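UPF0141 protein yjdB (Campylobacter jejuni subsp. jejuni HB93-13, PDB 4TN0) probably transfers phosphoethanolamine to its targets in the periplasm through a zinc-containing alkaline phosphatase-like domain, and is required for polymyxin resistance and motility. Local coordinates at residues A102-N107 against N147-H152; L19-V24 against S219-L224; A90-Y95 against C115-Y120; D127-L132 against L198-L203; D50-F55 against P254-S259. All coordinates share one frame; numbering follows the deposited sequence.

Contact 1 of 5, residues A102-N107 against N147-H152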
# COMPACT_ATOMS: atom_id res chain seq x y z
N ALA A 102 -12.66 1.82 7.95
CA ALA A 102 -13.14 2.57 6.78
C ALA A 102 -12.29 2.24 5.54
O ALA A 102 -11.05 2.10 5.64
CB ALA A 102 -13.13 4.07 7.05
N TRP A 103 -12.95 2.04 4.40
CA TRP A 103 -12.27 1.77 3.13
C TRP A 103 -12.69 2.79 2.04
O TRP A 103 -13.84 2.78 1.58
CB TRP A 103 -12.55 0.33 2.68
CG TRP A 103 -11.79 -0.12 1.44
CD1 TRP A 103 -12.00 0.29 0.16
CD2 TRP A 103 -10.73 -1.09 1.37
NE1 TRP A 103 -11.13 -0.33 -0.69
CE2 TRP A 103 -10.34 -1.19 0.02
CE3 TRP A 103 -10.07 -1.87 2.32
CZ2 TRP A 103 -9.31 -2.04 -0.40
CZ3 TRP A 103 -9.05 -2.71 1.91
CH2 TRP A 103 -8.68 -2.79 0.55
N PHE A 104 -11.77 3.65 1.63
CA PHE A 104 -12.05 4.63 0.57
C PHE A 104 -11.27 4.29 -0.73
O PHE A 104 -10.03 4.29 -0.74
CB PHE A 104 -11.71 6.04 1.04
CG PHE A 104 -12.42 6.46 2.29
CD1 PHE A 104 -13.77 6.18 2.46
CD2 PHE A 104 -11.74 7.10 3.32
CE1 PHE A 104 -14.43 6.55 3.63
CE2 PHE A 104 -12.40 7.48 4.49
CZ PHE A 104 -13.75 7.20 4.64
N ASP A 105 -12.00 4.02 -1.81
CA ASP A 105 -11.40 3.44 -3.01
C ASP A 105 -11.50 4.36 -4.23
O ASP A 105 -12.60 4.67 -4.69
CB ASP A 105 -12.07 2.10 -3.32
CG ASP A 105 -11.18 1.18 -4.14
OD1 ASP A 105 -10.77 1.57 -5.24
OD2 ASP A 105 -10.85 0.07 -3.65
N ASN A 106 -10.35 4.75 -4.76
CA ASN A 106 -10.27 5.57 -5.97
C ASN A 106 -9.73 4.75 -7.17
O ASN A 106 -9.50 5.28 -8.25
CB ASN A 106 -9.39 6.79 -5.73
CG ASN A 106 -9.52 7.83 -6.84
OD1 ASN A 106 -10.62 8.07 -7.33
ND2 ASN A 106 -8.41 8.45 -7.23
N ASN A 107 -9.52 3.46 -6.94
CA ASN A 107 -8.93 2.61 -7.95
C ASN A 107 -9.95 2.13 -8.99
O ASN A 107 -11.01 1.63 -8.63
CB ASN A 107 -8.25 1.42 -7.27
CG ASN A 107 -7.35 0.67 -8.20
OD1 ASN A 107 -7.80 -0.18 -8.95
ND2 ASN A 107 -6.07 1.02 -8.18
N ASN A 147 -9.02 2.78 15.12
CA ASN A 147 -9.49 2.95 13.74
C ASN A 147 -8.49 2.48 12.70
O ASN A 147 -7.30 2.79 12.79
CB ASN A 147 -9.78 4.43 13.45
CG ASN A 147 -10.61 5.09 14.52
OD1 ASN A 147 -11.84 5.18 14.41
ND2 ASN A 147 -9.95 5.55 15.58
N ILE A 148 -8.97 1.75 11.69
CA ILE A 148 -8.15 1.58 10.48
C ILE A 148 -8.89 2.19 9.32
O ILE A 148 -10.08 1.91 9.08
CB ILE A 148 -7.79 0.09 10.17
CG1 ILE A 148 -6.83 0.04 8.97
CG2 ILE A 148 -9.04 -0.76 9.94
CD1 ILE A 148 -6.28 -1.34 8.66
N ILE A 149 -8.18 3.06 8.62
CA ILE A 149 -8.66 3.68 7.40
C ILE A 149 -7.83 3.22 6.21
O ILE A 149 -6.60 3.40 6.18
CB ILE A 149 -8.61 5.22 7.51
CG1 ILE A 149 -9.34 5.66 8.79
CG2 ILE A 149 -9.20 5.86 6.24
CD1 ILE A 149 -9.40 7.17 9.01
N VAL A 150 -8.49 2.60 5.24
CA VAL A 150 -7.80 2.17 4.03
C VAL A 150 -8.03 3.17 2.90
O VAL A 150 -9.16 3.57 2.60
CB VAL A 150 -8.24 0.78 3.56
CG1 VAL A 150 -7.48 0.39 2.30
CG2 VAL A 150 -8.02 -0.27 4.66
N LEU A 151 -6.93 3.64 2.31
CA LEU A 151 -7.02 4.42 1.10
C LEU A 151 -6.41 3.60 -0.04
O LEU A 151 -5.22 3.26 -0.00
CB LEU A 151 -6.29 5.76 1.27
CG LEU A 151 -6.72 6.59 2.49
CD1 LEU A 151 -5.90 7.88 2.59
CD2 LEU A 151 -8.21 6.87 2.49
N HIS A 152 -7.24 3.30 -1.05
CA HIS A 152 -6.83 2.52 -2.22
C HIS A 152 -6.62 3.48 -3.40
O HIS A 152 -7.58 4.05 -3.94
CB HIS A 152 -7.89 1.46 -2.56
CG HIS A 152 -7.46 0.48 -3.62
ND1 HIS A 152 -8.36 -0.33 -4.29
CD2 HIS A 152 -6.24 0.17 -4.12
CE1 HIS A 152 -7.72 -1.07 -5.17
NE2 HIS A 152 -6.44 -0.79 -5.09
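The indole of W103 carries V150 CG1 over one face, 3.5 Å from the centroid of its six-membered ring, a CH-pi contact, while its NE1 edge meets the D105 carboxylate in the ring plane. N107 CB lies over one face of the H152 imidazole, 3.5 Å from its centroid, and the N107 amide runs nearly parallel to that ring. The F104 ring lies on the other side of the sheet, where L151 CD2 touches its edge. D105 OD2 accepts two bonds: W103 NE1 at 3.0 Å, almost straight, on the anti lone pair, and H152 ND1 at 2.6 Å, from 35° out of the carboxylate plane. D105 OD1 takes the backbone N of N107 at 2.8 Å, closing an Asx turn. The two strands that carry these groups pair in parallel, with A102, W103, F104 and D105 opposite I149, V150, L151 and H152. N107 ND2 bonds to L153 O and to OE1 of the zinc ligand E26, which makes N107 a second-shell residue. The three N-H groups fix the buried carboxylate and probably stabilise its charge; the carboxylate in turn holds the ND1 proton of H152 in place and could raise the basicity of its ring.

Contact 2 of 5, residues L19-V24 against S219-L224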
# COMPACT_ATOMS: atom_id res chain seq x y z
N LEU A 19 -4.82 4.96 15.63
CA LEU A 19 -5.23 5.22 14.24
C LEU A 19 -4.22 4.72 13.22
O LEU A 19 -3.12 5.27 13.11
CB LEU A 19 -5.45 6.72 14.02
CG LEU A 19 -5.72 7.16 12.58
CD1 LEU A 19 -6.90 6.42 11.98
CD2 LEU A 19 -5.92 8.67 12.49
N LEU A 20 -4.61 3.71 12.43
CA LEU A 20 -3.74 3.24 11.35
C LEU A 20 -4.34 3.64 9.99
O LEU A 20 -5.51 3.36 9.71
CB LEU A 20 -3.51 1.72 11.43
CG LEU A 20 -2.62 1.13 10.33
CD1 LEU A 20 -1.25 1.78 10.38
CD2 LEU A 20 -2.47 -0.39 10.42
N VAL A 21 -3.54 4.32 9.19
CA VAL A 21 -3.92 4.62 7.80
C VAL A 21 -3.12 3.69 6.90
O VAL A 21 -1.88 3.76 6.85
CB VAL A 21 -3.66 6.11 7.42
CG1 VAL A 21 -3.86 6.32 5.92
CG2 VAL A 21 -4.58 7.07 8.20
N LEU A 22 -3.83 2.78 6.24
CA LEU A 22 -3.22 1.81 5.33
C LEU A 22 -3.41 2.29 3.90
O LEU A 22 -4.53 2.39 3.41
CB LEU A 22 -3.85 0.43 5.49
CG LEU A 22 -3.35 -0.69 4.60
CD1 LEU A 22 -1.90 -1.02 4.90
CD2 LEU A 22 -4.23 -1.91 4.79
N VAL A 23 -2.33 2.61 3.21
CA VAL A 23 -2.51 3.04 1.84
C VAL A 23 -2.10 1.94 0.86
O VAL A 23 -0.93 1.58 0.78
CB VAL A 23 -1.74 4.34 1.54
CG1 VAL A 23 -1.99 4.76 0.10
CG2 VAL A 23 -2.21 5.44 2.46
N VAL A 24 -3.10 1.40 0.15
CA VAL A 24 -2.87 0.42 -0.91
C VAL A 24 -2.62 1.12 -2.25
O VAL A 24 -3.53 1.69 -2.87
CB VAL A 24 -4.05 -0.56 -1.06
CG1 VAL A 24 -3.82 -1.52 -2.23
CG2 VAL A 24 -4.30 -1.30 0.25
N SER A 219 -0.77 7.41 15.93
CA SER A 219 -1.09 7.33 14.50
C SER A 219 0.04 6.68 13.71
O SER A 219 1.22 6.94 13.94
CB SER A 219 -1.38 8.72 13.94
OG SER A 219 -2.53 9.28 14.55
N SER A 220 -0.35 5.83 12.77
CA SER A 220 0.60 5.23 11.86
C SER A 220 0.11 5.28 10.41
O SER A 220 -1.09 5.17 10.14
CB SER A 220 0.90 3.80 12.27
OG SER A 220 1.44 3.77 13.58
N LEU A 221 1.06 5.46 9.50
CA LEU A 221 0.82 5.29 8.07
C LEU A 221 1.61 4.09 7.54
O LEU A 221 2.83 3.99 7.74
CB LEU A 221 1.19 6.55 7.30
CG LEU A 221 1.30 6.38 5.77
CD1 LEU A 221 -0.04 6.03 5.17
CD2 LEU A 221 1.85 7.66 5.14
N PHE A 222 0.90 3.17 6.88
CA PHE A 222 1.57 2.11 6.15
C PHE A 222 1.12 2.13 4.70
O PHE A 222 -0.10 2.07 4.42
CB PHE A 222 1.33 0.73 6.76
CG PHE A 222 2.21 -0.34 6.17
CD1 PHE A 222 3.59 -0.20 6.18
CD2 PHE A 222 1.67 -1.47 5.59
CE1 PHE A 222 4.40 -1.16 5.61
CE2 PHE A 222 2.46 -2.43 5.04
CZ PHE A 222 3.84 -2.28 5.04
N TYR A 223 2.10 2.27 3.80
CA TYR A 223 1.86 2.31 2.36
C TYR A 223 2.61 1.19 1.64
O TYR A 223 3.82 1.01 1.85
CB TYR A 223 2.29 3.67 1.78
CG TYR A 223 2.59 3.67 0.28
CD1 TYR A 223 3.89 3.65 -0.19
CD2 TYR A 223 1.56 3.71 -0.66
CE1 TYR A 223 4.18 3.66 -1.54
CE2 TYR A 223 1.84 3.70 -2.04
CZ TYR A 223 3.15 3.69 -2.46
OH TYR A 223 3.47 3.68 -3.80
N LEU A 224 1.91 0.46 0.78
CA LEU A 224 2.57 -0.49 -0.12
C LEU A 224 1.84 -0.59 -1.45
O LEU A 224 0.63 -0.34 -1.54
CB LEU A 224 2.68 -1.90 0.50
CG LEU A 224 1.44 -2.75 0.72
CD1 LEU A 224 1.87 -4.15 1.18
CD2 LEU A 224 0.46 -2.14 1.73
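The strands 19-24 and 219-224 run parallel, 13° apart in direction and 4.6 Å between axes at their closest, and five backbone hydrogen bonds join them from S220 N to L19 O through to L224 N to V23 O. On the side of V21, V23, L221 and Y223, the side chains cross obliquely. The two methyls of V23 divide the work: CG2 meets L221 CD1 at 3.5 Å, whereas CG1, anti to the backbone N, reaches Y223 CD2 at 3.8 Å. On the reverse side L20 leans across the gap, its CD1 lying 3.5 Å from S220 CB. L22 CD1 approaches the edge of the F222 ring, 3.7 Å from CD2, the two side chains running alongside each other. That same methyl also meets L224 CD2 at 4.1 Å; L224 holds its CG between backbone N and carbonyl carbon (chi1 69°). Outside the pair, S220 OG bonds to Y288 OH and S259 OG, and Y223 OH to Y33 OH. In this buried centre of the sheet, main-chain bonding satisfies the facing amides and leaves a largely apolar side-chain interface, and the zinc ligands E26, D226 and H227 follow just beyond the two strand ends.

Contact 3 of 5, residues A90-Y95 against C115-Y120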
# COMPACT_ATOMS: atom_id res chain seq x y z
N ALA A 90 -8.19 -10.06 6.58
CA ALA A 90 -7.75 -9.27 7.74
C ALA A 90 -8.75 -8.17 8.14
O ALA A 90 -8.93 -7.90 9.32
CB ALA A 90 -6.40 -8.66 7.46
N MET A 91 -9.39 -7.53 7.16
CA MET A 91 -10.33 -6.45 7.47
C MET A 91 -11.58 -6.97 8.19
O MET A 91 -12.16 -6.28 9.02
CB MET A 91 -10.74 -5.70 6.19
CG MET A 91 -9.60 -5.07 5.41
SD MET A 91 -8.71 -3.82 6.34
CE MET A 91 -10.05 -2.68 6.70
N ASP A 92 -12.04 -8.15 7.80
CA ASP A 92 -13.19 -8.77 8.45
C ASP A 92 -12.83 -9.09 9.91
O ASP A 92 -13.66 -8.97 10.80
CB ASP A 92 -13.60 -10.05 7.73
CG ASP A 92 -14.06 -9.80 6.33
OD1 ASP A 92 -14.98 -8.97 6.12
OD2 ASP A 92 -13.47 -10.44 5.42
N VAL A 93 -11.61 -9.57 10.13
CA VAL A 93 -11.17 -9.88 11.47
C VAL A 93 -11.13 -8.63 12.34
O VAL A 93 -11.61 -8.66 13.47
CB VAL A 93 -9.81 -10.57 11.48
CG1 VAL A 93 -9.35 -10.83 12.92
CG2 VAL A 93 -9.90 -11.87 10.71
N LEU A 94 -10.61 -7.53 11.81
CA LEU A 94 -10.57 -6.30 12.60
C LEU A 94 -11.98 -5.77 12.86
O LEU A 94 -12.26 -5.27 13.95
CB LEU A 94 -9.76 -5.22 11.91
CG LEU A 94 -8.30 -5.51 11.61
CD1 LEU A 94 -7.74 -4.38 10.75
CD2 LEU A 94 -7.52 -5.64 12.89
N TYR A 95 -12.87 -5.92 11.88
CA TYR A 95 -14.24 -5.43 12.03
C TYR A 95 -15.03 -6.21 13.06
O TYR A 95 -15.73 -5.63 13.89
CB TYR A 95 -14.99 -5.49 10.70
CG TYR A 95 -16.47 -5.13 10.76
CD1 TYR A 95 -16.90 -3.83 10.51
CD2 TYR A 95 -17.43 -6.09 11.07
CE1 TYR A 95 -18.25 -3.50 10.56
CE2 TYR A 95 -18.77 -5.77 11.12
CZ TYR A 95 -19.18 -4.47 10.87
OH TYR A 95 -20.52 -4.16 10.92
N CYS A 115 -13.19 -5.24 0.56
CA CYS A 115 -13.92 -4.24 1.35
C CYS A 115 -15.42 -4.51 1.42
O CYS A 115 -16.18 -3.76 2.03
CB CYS A 115 -13.72 -2.84 0.75
SG CYS A 115 -14.54 -2.65 -0.89
N ASP A 116 -15.84 -5.59 0.77
CA ASP A 116 -17.26 -5.86 0.54
C ASP A 116 -18.14 -5.90 1.79
O ASP A 116 -19.31 -5.52 1.75
CB ASP A 116 -17.39 -7.17 -0.23
CG ASP A 116 -16.96 -7.03 -1.69
OD1 ASP A 116 -16.42 -5.97 -2.06
OD2 ASP A 116 -17.16 -7.99 -2.46
N ARG A 117 -17.59 -6.38 2.89
CA ARG A 117 -18.39 -6.58 4.09
C ARG A 117 -18.09 -5.51 5.14
O ARG A 117 -18.41 -5.68 6.31
CB ARG A 117 -18.14 -7.98 4.65
CG ARG A 117 -18.70 -9.10 3.79
CD ARG A 117 -18.02 -10.41 4.17
NE ARG A 117 -16.58 -10.24 4.09
CZ ARG A 117 -15.89 -10.36 2.95
NH1 ARG A 117 -14.58 -10.17 2.93
NH2 ARG A 117 -16.52 -10.66 1.82
N LEU A 118 -17.51 -4.40 4.71
CA LEU A 118 -17.28 -3.29 5.62
C LEU A 118 -18.50 -2.40 5.61
O LEU A 118 -19.24 -2.34 4.62
CB LEU A 118 -16.04 -2.49 5.23
CG LEU A 118 -14.73 -3.24 5.43
CD1 LEU A 118 -13.54 -2.34 5.09
CD2 LEU A 118 -14.60 -3.79 6.83
N ALA A 119 -18.73 -1.71 6.72
CA ALA A 119 -19.90 -0.87 6.84
C ALA A 119 -19.63 0.45 6.14
O ALA A 119 -20.41 0.87 5.29
CB ALA A 119 -20.26 -0.65 8.30
N TYR A 120 -18.52 1.10 6.47
CA TYR A 120 -18.27 2.37 5.81
C TYR A 120 -17.13 2.28 4.77
O TYR A 120 -15.93 2.32 5.10
CB TYR A 120 -18.02 3.51 6.80
CG TYR A 120 -18.20 4.84 6.08
CD1 TYR A 120 -19.37 5.08 5.34
CD2 TYR A 120 -17.27 5.88 6.18
CE1 TYR A 120 -19.59 6.27 4.68
CE2 TYR A 120 -17.49 7.10 5.52
CZ TYR A 120 -18.67 7.28 4.77
OH TYR A 120 -18.94 8.46 4.10
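D92 sets CG anti to its carbonyl carbon (chi1 -63°), and R117, with CG placed likewise, bends at chi3 (-54°) so that its guanidinium turns side-on to the carboxylate. The result is a salt bridge with two hydrogen bonds, one to each oxygen. R117 NE donates to D92 OD1 at 2.9 Å, meeting that oxygen from above the carboxylate plane. R117 NH1 reaches D92 OD2 at 2.7 Å on its syn lone pair. The two flat groups are therefore not coplanar but turned 51° against each other. D92 OD2 also accepts from the backbone N of N89, so the charged pair is tied to the beginning of the helix as well. L118 provides the apolar part of the contact. The L118 and M91 side chains cross at about a right angle, with L118 CD1 3.9 Å from M91 CE, the methyl of a curled chain, and L118 CD2 lies 4.2 Å from Y95 CB. A119 CB lies 4.2 Å from Y95 CE1. A type I turn from C115 to L118 shapes the loop, and the C111-C115 disulfide links it to the chain before it. M91 and L118 both rest on A101 of strand 100-105, M91 reaches on to strand 146-152, and A90 and V93 of the helix pack against helix 281-288.

Contact 4 of 5, residues D127-L132 against L198-L203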
# COMPACT_ATOMS: atom_id res chain seq x y z
N ASP A 127 -10.52 9.59 -10.54
CA ASP A 127 -9.75 10.75 -11.00
C ASP A 127 -8.57 10.97 -10.07
O ASP A 127 -8.04 10.00 -9.53
CB ASP A 127 -10.63 11.99 -11.10
CG ASP A 127 -11.60 11.90 -12.26
OD1 ASP A 127 -11.13 11.74 -13.41
OD2 ASP A 127 -12.83 11.93 -12.00
N LEU A 128 -8.17 12.22 -9.86
CA LEU A 128 -6.96 12.49 -9.10
C LEU A 128 -7.05 11.86 -7.70
O LEU A 128 -8.08 11.96 -7.04
CB LEU A 128 -6.72 14.00 -8.97
CG LEU A 128 -6.00 14.78 -10.09
CD1 LEU A 128 -4.97 13.92 -10.81
CD2 LEU A 128 -7.02 15.30 -11.09
N ASP A 129 -5.97 11.23 -7.27
CA ASP A 129 -5.95 10.54 -5.99
C ASP A 129 -6.23 11.50 -4.83
O ASP A 129 -6.67 11.06 -3.75
CB ASP A 129 -4.60 9.86 -5.75
CG ASP A 129 -4.52 8.47 -6.33
OD1 ASP A 129 -5.58 7.81 -6.46
OD2 ASP A 129 -3.38 8.04 -6.64
N GLU A 130 -5.98 12.80 -5.04
CA GLU A 130 -6.18 13.77 -3.97
C GLU A 130 -7.63 13.77 -3.46
O GLU A 130 -7.88 14.12 -2.31
CB GLU A 130 -5.74 15.18 -4.41
CG GLU A 130 -6.48 15.75 -5.60
CD GLU A 130 -5.79 16.98 -6.18
OE1 GLU A 130 -4.53 17.06 -6.16
OE2 GLU A 130 -6.51 17.87 -6.68
N ASN A 131 -8.57 13.33 -4.29
CA ASN A 131 -9.97 13.27 -3.88
C ASN A 131 -10.20 12.37 -2.67
O ASN A 131 -11.25 12.43 -2.04
CB ASN A 131 -10.87 12.84 -5.04
CG ASN A 131 -10.83 13.82 -6.19
OD1 ASN A 131 -10.44 14.97 -6.01
ND2 ASN A 131 -11.23 13.37 -7.38
N LEU A 132 -9.24 11.49 -2.40
CA LEU A 132 -9.33 10.62 -1.24
C LEU A 132 -9.13 11.42 0.06
O LEU A 132 -9.58 11.01 1.13
CB LEU A 132 -8.32 9.48 -1.34
CG LEU A 132 -8.68 8.41 -2.39
CD1 LEU A 132 -7.50 7.50 -2.64
CD2 LEU A 132 -9.92 7.61 -1.98
N LEU A 198 5.92 10.66 -7.59
CA LEU A 198 6.08 11.94 -6.90
C LEU A 198 4.74 12.40 -6.33
O LEU A 198 4.64 12.78 -5.17
CB LEU A 198 6.65 12.99 -7.84
CG LEU A 198 7.08 14.32 -7.24
CD1 LEU A 198 8.23 14.09 -6.27
CD2 LEU A 198 7.51 15.25 -8.36
N TYR A 199 3.72 12.33 -7.17
CA TYR A 199 2.39 12.73 -6.74
C TYR A 199 1.91 11.85 -5.60
O TYR A 199 1.40 12.34 -4.60
CB TYR A 199 1.42 12.65 -7.91
CG TYR A 199 -0.01 13.09 -7.61
CD1 TYR A 199 -0.27 14.28 -6.95
CD2 TYR A 199 -1.09 12.33 -8.04
CE1 TYR A 199 -1.57 14.69 -6.71
CE2 TYR A 199 -2.39 12.72 -7.80
CZ TYR A 199 -2.63 13.91 -7.14
OH TYR A 199 -3.92 14.31 -6.91
N THR A 200 2.11 10.54 -5.73
CA THR A 200 1.78 9.62 -4.65
C THR A 200 2.62 9.93 -3.42
O THR A 200 2.11 9.89 -2.30
CB THR A 200 1.98 8.15 -5.08
OG1 THR A 200 0.95 7.80 -6.01
CG2 THR A 200 1.89 7.22 -3.88
N ASP A 201 3.90 10.26 -3.61
CA ASP A 201 4.74 10.60 -2.47
C ASP A 201 4.19 11.83 -1.71
O ASP A 201 4.07 11.82 -0.48
CB ASP A 201 6.17 10.86 -2.93
CG ASP A 201 7.18 10.78 -1.79
OD1 ASP A 201 7.57 9.66 -1.41
OD2 ASP A 201 7.59 11.84 -1.28
N TYR A 202 3.81 12.87 -2.45
CA TYR A 202 3.23 14.09 -1.87
C TYR A 202 1.99 13.78 -1.06
O TYR A 202 1.82 14.28 0.06
CB TYR A 202 2.91 15.10 -2.98
CG TYR A 202 1.95 16.22 -2.59
CD1 TYR A 202 0.60 16.13 -2.90
CD2 TYR A 202 2.41 17.36 -1.95
CE1 TYR A 202 -0.28 17.15 -2.56
CE2 TYR A 202 1.54 18.38 -1.59
CZ TYR A 202 0.20 18.27 -1.90
OH TYR A 202 -0.66 19.30 -1.56
N LEU A 203 1.10 12.98 -1.63
CA LEU A 203 -0.13 12.61 -0.96
C LEU A 203 0.14 11.85 0.33
O LEU A 203 -0.62 11.97 1.31
CB LEU A 203 -1.00 11.78 -1.88
CG LEU A 203 -1.62 12.51 -3.06
CD1 LEU A 203 -2.55 11.56 -3.76
CD2 LEU A 203 -2.35 13.79 -2.62
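From its CB, Y199 of helix 186-211 holds CG anti to the backbone N (chi1 -178°), which carries the ring straight across to the 3-10 turn 129-132. CE2 lies 4.1 Å from L128 CD1, and D129 N lies at the ring edge near it; on the other side of the ring, CE1 is 3.8 Å from E130 OE1. L203 CD1, one helical turn on, sits above one face, offset to the rim, and also touches D129 CB at 3.3 Å. At the tip the hydroxyl acts both ways: Y199 OH donates to E130 OE1 at 2.9 Å, from well above the carboxylate plane, and accepts from E130 N at 3.2 Å. E130 can serve twice because its CG takes the crowded position (chi1 61°), folding the side chain round the hydroxyl. D129 turns its carboxylate to the backbone N atoms of Q154 and G155 and to N106. F169 and P166 also pack on Y199, and the 3-10 turn runs directly into helix 133-139, so the contact joins the approach to that helix with the middle of the long helix 186-211.

Contact 5 of 5, residues D50-F55 against P254-S259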
# COMPACT_ATOMS: atom_id res chain seq x y z
N ASP A 50 9.91 13.66 6.09
CA ASP A 50 9.24 13.14 7.27
C ASP A 50 10.01 11.95 7.82
O ASP A 50 9.55 11.29 8.75
CB ASP A 50 7.80 12.75 6.94
CG ASP A 50 6.95 13.94 6.52
OD1 ASP A 50 7.01 14.98 7.21
OD2 ASP A 50 6.23 13.84 5.51
N ASN A 51 11.19 11.71 7.25
CA ASN A 51 12.07 10.61 7.64
C ASN A 51 11.36 9.25 7.76
O ASN A 51 11.59 8.49 8.71
CB ASN A 51 12.79 10.96 8.94
CG ASN A 51 13.54 12.27 8.85
OD1 ASN A 51 14.58 12.36 8.19
ND2 ASN A 51 13.01 13.31 9.50
N VAL A 52 10.46 8.98 6.81
CA VAL A 52 9.72 7.73 6.76
C VAL A 52 10.66 6.54 6.67
O VAL A 52 11.80 6.70 6.23
CB VAL A 52 8.74 7.74 5.57
CG1 VAL A 52 7.77 8.90 5.69
CG2 VAL A 52 9.49 7.81 4.24
N VAL A 53 10.20 5.37 7.10
CA VAL A 53 10.98 4.14 6.95
C VAL A 53 10.63 3.46 5.63
O VAL A 53 9.45 3.27 5.32
CB VAL A 53 10.74 3.15 8.12
CG1 VAL A 53 11.48 1.85 7.88
CG2 VAL A 53 11.17 3.75 9.44
N PHE A 54 11.66 3.09 4.86
CA PHE A 54 11.48 2.46 3.56
C PHE A 54 12.03 1.04 3.50
O PHE A 54 13.24 0.83 3.64
CB PHE A 54 12.12 3.31 2.46
CG PHE A 54 12.06 2.69 1.09
CD1 PHE A 54 10.91 2.75 0.32
CD2 PHE A 54 13.17 2.05 0.57
CE1 PHE A 54 10.87 2.18 -0.95
CE2 PHE A 54 13.13 1.47 -0.69
CZ PHE A 54 11.98 1.54 -1.45
N PHE A 55 11.15 0.09 3.24
CA PHE A 55 11.52 -1.30 3.09
C PHE A 55 12.10 -1.55 1.69
O PHE A 55 11.39 -1.51 0.69
CB PHE A 55 10.30 -2.18 3.34
CG PHE A 55 9.80 -2.10 4.74
CD1 PHE A 55 9.05 -1.01 5.16
CD2 PHE A 55 10.08 -3.10 5.65
CE1 PHE A 55 8.59 -0.93 6.46
CE2 PHE A 55 9.63 -3.01 6.95
CZ PHE A 55 8.88 -1.93 7.35
N PRO A 254 7.63 -0.90 -3.38
CA PRO A 254 7.93 -0.07 -2.22
C PRO A 254 7.03 -0.41 -1.04
O PRO A 254 5.87 -0.78 -1.21
CB PRO A 254 7.64 1.34 -2.73
CG PRO A 254 6.50 1.12 -3.66
CD PRO A 254 6.89 -0.13 -4.40
N ALA A 255 7.58 -0.27 0.16
CA ALA A 255 6.77 -0.25 1.36
C ALA A 255 7.33 0.86 2.24
O ALA A 255 8.55 0.99 2.39
CB ALA A 255 6.78 -1.59 2.06
N ILE A 256 6.42 1.67 2.76
CA ILE A 256 6.78 2.85 3.55
C ILE A 256 5.98 2.90 4.85
O ILE A 256 4.75 2.77 4.84
CB ILE A 256 6.52 4.15 2.76
CG1 ILE A 256 7.54 4.31 1.63
CG2 ILE A 256 6.54 5.37 3.67
CD1 ILE A 256 7.16 5.44 0.64
N PHE A 257 6.67 3.12 5.97
CA PHE A 257 6.00 3.24 7.27
C PHE A 257 6.32 4.53 7.98
O PHE A 257 7.46 5.01 7.97
CB PHE A 257 6.35 2.07 8.20
CG PHE A 257 5.72 2.17 9.57
CD1 PHE A 257 4.37 1.92 9.75
CD2 PHE A 257 6.48 2.54 10.67
CE1 PHE A 257 3.79 2.03 11.00
CE2 PHE A 257 5.90 2.65 11.93
CZ PHE A 257 4.56 2.39 12.09
N TRP A 258 5.30 5.10 8.60
CA TRP A 258 5.51 6.25 9.46
C TRP A 258 4.60 6.15 10.68
O TRP A 258 3.47 5.68 10.60
CB TRP A 258 5.25 7.56 8.72
CG TRP A 258 5.39 8.77 9.58
CD1 TRP A 258 6.51 9.51 9.77
CD2 TRP A 258 4.36 9.38 10.37
NE1 TRP A 258 6.25 10.55 10.63
CE2 TRP A 258 4.94 10.49 11.01
CE3 TRP A 258 3.01 9.10 10.60
CZ2 TRP A 258 4.22 11.32 11.87
CZ3 TRP A 258 2.30 9.92 11.45
CH2 TRP A 258 2.90 11.02 12.07
N SER A 259 5.10 6.63 11.82
CA SER A 259 4.30 6.70 13.03
C SER A 259 4.78 7.85 13.88
O SER A 259 5.95 8.23 13.80
CB SER A 259 4.39 5.39 13.82
OG SER A 259 3.48 5.40 14.90
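F257, F55 and A255 have the most surface buried here, and they share one side of the antiparallel pair formed by the strand beginning at V53 and strand 254-259. F55 sets CG anti to its carbonyl carbon (chi1 -65°), which lays the ring along the neighbouring strand. Its CB meets A255 CB at 3.8 Å, and CD1 brings the ring edge to A255 O at 3.5 Å, with the oxygen in the ring plane. Farther along the same edge, F55 CE1 comes to 4.1 Å from F257 CB; the two phenylalanines point the same way, but the F257 ring continues outward to L264 and A268 of helix 264-271. F257 is anchored at the backbone: V53 N bonds to F257 O, and F257 N to V53 O, each at 2.9 Å. A255 O, besides facing the ring edge, accepts from F55 N. On the reverse side the edge of the F54 ring meets I256 CG1 through CD1, at 3.9 Å, and P254 CB through CE1. V52 adds its CB against I256 CG2 at 3.8 Å. The pairing thus relies on main-chain bonds between buried amides, with apolar packing on both sides, and the placement of A255 O in the F55 ring plane is consistent with a slight electrostatic attraction to the ring hydrogens.

How the contacts relate
Contacts 1, 2 and 5 belong to one mixed sheet of the alkaline phosphatase-like fold. Contact 2 is the middle: L151 O to V24 N at 2.8 Å joins it to contact 1, and L221 N to W258 O at 2.7 Å to contact 5, each about 10 Å away between centres. Contact 3 lies at the far edge from contact 5, tied to contact 1 by W103 N to Y120 O. Contact 4 meets contact 1 through N106 ND2 and D129 OD1, 3.0 Å apart. The zinc site lies beyond the C-terminal ends of the strands of contacts 1 and 2, with the side chains of N107 and V24 about 6 and 8 Å from the metal, and those of D129 and P254 about 12 Å.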